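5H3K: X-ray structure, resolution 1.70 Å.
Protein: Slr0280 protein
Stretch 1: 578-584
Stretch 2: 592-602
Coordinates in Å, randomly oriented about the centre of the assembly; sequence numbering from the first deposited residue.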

# COMPACT_ATOMS: atom_id res chain seq x y z
N GLY A 578 -4.37 -9.62 -2.58
CA GLY A 578 -3.67 -9.42 -3.83
C GLY A 578 -4.54 -8.93 -4.97
O GLY A 578 -5.51 -8.19 -4.75
N GLY A 579 -4.21 -9.35 -6.19
CA GLY A 579 -4.93 -8.90 -7.37
C GLY A 579 -4.82 -7.39 -7.54
O GLY A 579 -3.74 -6.82 -7.34
N SER A 580 -5.92 -6.74 -7.89
CA SER A 580 -5.93 -5.28 -8.08
C SER A 580 -5.70 -4.54 -6.76
O SER A 580 -5.38 -3.35 -6.75
N SER A 581 -5.86 -5.22 -5.63
CA SER A 581 -5.56 -4.59 -4.35
C SER A 581 -4.06 -4.37 -4.14
O SER A 581 -3.67 -3.46 -3.42
N THR A 582 -3.23 -5.20 -4.77
CA THR A 582 -1.78 -5.10 -4.53
C THR A 582 -1.26 -3.71 -4.87
O THR A 582 -1.45 -3.23 -5.98
N SER A 583 -0.60 -3.07 -3.91
CA SER A 583 -0.03 -1.74 -4.10
C SER A 583 0.93 -1.42 -2.96
O SER A 583 0.64 -1.70 -1.79
N LEU A 584 2.07 -0.85 -3.31
CA LEU A 584 3.14 -0.60 -2.35
C LEU A 584 3.61 0.83 -2.57
O LEU A 584 4.07 1.17 -3.66
N ASP A 592 5.07 -0.13 -7.50
CA ASP A 592 4.93 -1.43 -8.15
C ASP A 592 3.99 -1.47 -9.35
O ASP A 592 4.03 -2.42 -10.13
N ARG A 593 3.12 -0.47 -9.48
CA ARG A 593 2.16 -0.43 -10.58
C ARG A 593 1.70 0.99 -10.79
O ARG A 593 1.91 1.85 -9.92
N SER A 594 1.05 1.26 -11.92
CA SER A 594 0.48 2.59 -12.15
C SER A 594 -0.73 2.81 -11.27
O SER A 594 -1.55 1.90 -11.10
N PRO A 595 -0.86 4.02 -10.70
CA PRO A 595 -1.99 4.33 -9.80
C PRO A 595 -3.35 3.99 -10.40
O PRO A 595 -4.20 3.53 -9.65
N VAL A 596 -3.54 4.16 -11.71
CA VAL A 596 -4.85 3.84 -12.30
C VAL A 596 -5.26 2.36 -12.20
O VAL A 596 -6.44 2.04 -12.26
N THR A 597 -4.28 1.47 -12.05
CA THR A 597 -4.55 0.03 -11.95
C THR A 597 -4.76 -0.47 -10.51
O THR A 597 -5.06 -1.65 -10.30
N ALA A 598 -4.58 0.41 -9.53
CA ALA A 598 -4.66 -0.01 -8.13
C ALA A 598 -6.08 0.21 -7.62
O ALA A 598 -6.67 1.25 -7.85
N ALA A 599 -6.63 -0.78 -6.94
CA ALA A 599 -8.03 -0.70 -6.49
C ALA A 599 -8.11 0.02 -5.16
O ALA A 599 -7.11 0.12 -4.45
N ARG A 600 -9.29 0.52 -4.80
CA ARG A 600 -9.47 1.02 -3.44
C ARG A 600 -9.37 -0.16 -2.50
O ARG A 600 -9.85 -1.25 -2.83
N VAL A 601 -8.76 0.04 -1.34
CA VAL A 601 -8.64 -1.04 -0.36
C VAL A 601 -9.16 -0.60 1.00
O VAL A 601 -9.28 0.60 1.26
N SER A 602 -9.46 -1.56 1.86
CA SER A 602 -9.94 -1.25 3.21
C SER A 602 -8.85 -0.78 4.17
O SER A 602 -9.05 0.11 5.01

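Two irregular, loop-rich stretches of one chain meet in a small, mainly polar contact, burying 448 Å² in total, in which side chains of the second stretch bind backbone atoms of the first. Arg593 points toward stretch 1 and reaches it with chi1 p, chi2 t and chi3 m. Arg593 NH1 donates to Thr582 O at 2.7 Å and to Gly579 O at 3.1 Å, both carbonyls lying at the guanidinium edge, near its plane, where the N-H bonds are directed. Gly579 O also accepts from Thr582 N (3.1 Å), so one carbonyl serves both the turn within stretch 1 and the arginine. The guanidinium is also held from its own side: Arg593 NE donates to Thr597 OG1 (2.9 Å), and Thr597 (chi1 p) donates from OG1 to Ser594 O (2.8 Å). Asp592, also directed toward stretch 1 with chi1 p, accepts from the backbone, Leu584 N to Asp592 OD1 at 2.9 Å; its OD2 is satisfied elsewhere in the structure. Leu584, t at chi1 and p at chi2, brings its CB to 3.8 Å from Asp592 OD1.

The one direct backbone-to-backbone hydrogen bond between the stretches runs from Ala599 N to Ser580 O (2.9 Å), close to where Ser581 and Ala599 have their CA atoms 5.1 Å apart. Ala599 CB points toward stretch 1 and lies 3.5 Å from OG of Ser580, a p rotamer. Nonpolar packing is modest: Val601 (m) points toward stretch 1 and places CG1 3.8 Å from Ser581 CB, although the CA-to-CB bond of Ser581 (m) points away overall, and Ser583 CB meets Ala598 CB at 4.2 Å. Ser583 (p) turns its OG back to donate to Ser581 O at 2.8 Å. Ser583 OG also accepts from water 1 (O, 2.8 Å), which also donates to Ala599 O at 2.7 Å, adding a solvent bridge between the stretches.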

# COMPACT_ATOMS: atom_id res chain seq x y z
CB SER A 580 -7.25 -4.83 -8.71
OG SER A 580 -8.34 -5.20 -7.87
CB SER A 581 -6.11 -5.40 -3.18
OG SER A 581 -7.52 -5.50 -3.25
CB THR A 582 -0.99 -6.18 -5.30
OG1 THR A 582 -1.28 -7.47 -4.75
CG2 THR A 582 0.52 -5.92 -5.17
CB SER A 583 -1.15 -0.70 -4.23
OG SER A 583 -2.25 -1.05 -3.38
CB LEU A 584 4.30 -1.58 -2.61
CG LEU A 584 5.63 -1.43 -1.88
CD1 LEU A 584 5.38 -1.37 -0.39
CD2 LEU A 584 6.55 -2.59 -2.24
CB ASP A 592 4.41 -2.44 -7.13
CG ASP A 592 3.02 -2.07 -6.61
OD1 ASP A 592 2.86 -0.95 -6.06
OD2 ASP A 592 2.08 -2.89 -6.76
CB ARG A 593 0.95 -1.33 -10.28
CG ARG A 593 -0.01 -0.76 -9.21
CD ARG A 593 -0.92 -1.84 -8.62
NE ARG A 593 -1.66 -2.54 -9.67
CZ ARG A 593 -2.31 -3.70 -9.51
NH1 ARG A 593 -2.36 -4.29 -8.34
NH2 ARG A 593 -2.92 -4.25 -10.56
CB SER A 594 0.08 2.77 -13.61
OG SER A 594 1.24 2.87 -14.42
CB PRO A 595 -1.85 5.84 -9.59
CG PRO A 595 -0.36 6.07 -9.67
CD PRO A 595 0.10 5.14 -10.79
CB VAL A 596 -4.98 4.28 -13.80
CG1 VAL A 596 -4.83 5.79 -13.91
CG2 VAL A 596 -3.96 3.54 -14.67
CB THR A 597 -3.42 -0.82 -12.59
OG1 THR A 597 -2.22 -0.70 -11.82
CG2 THR A 597 -3.16 -0.37 -14.03
CB ALA A 598 -3.67 0.76 -7.29
CB ALA A 599 -8.63 -2.09 -6.35
CB ARG A 600 -10.85 1.66 -3.26
CG ARG A 600 -11.10 2.79 -4.23
CD ARG A 600 -12.42 3.49 -3.95
NE ARG A 600 -12.40 4.82 -4.52
CZ ARG A 600 -13.42 5.67 -4.50
NH1 ARG A 600 -14.56 5.32 -3.92
NH2 ARG A 600 -13.30 6.87 -5.05
CB VAL A 601 -7.17 -1.54 -0.22
CG1 VAL A 601 -6.63 -2.02 -1.57
CG2 VAL A 601 -6.27 -0.44 0.34
CB SER A 602 -10.62 -2.49 3.80
OG SER A 602 -10.73 -2.38 5.22
O HOH W 1 -4.48 0.61 -3.88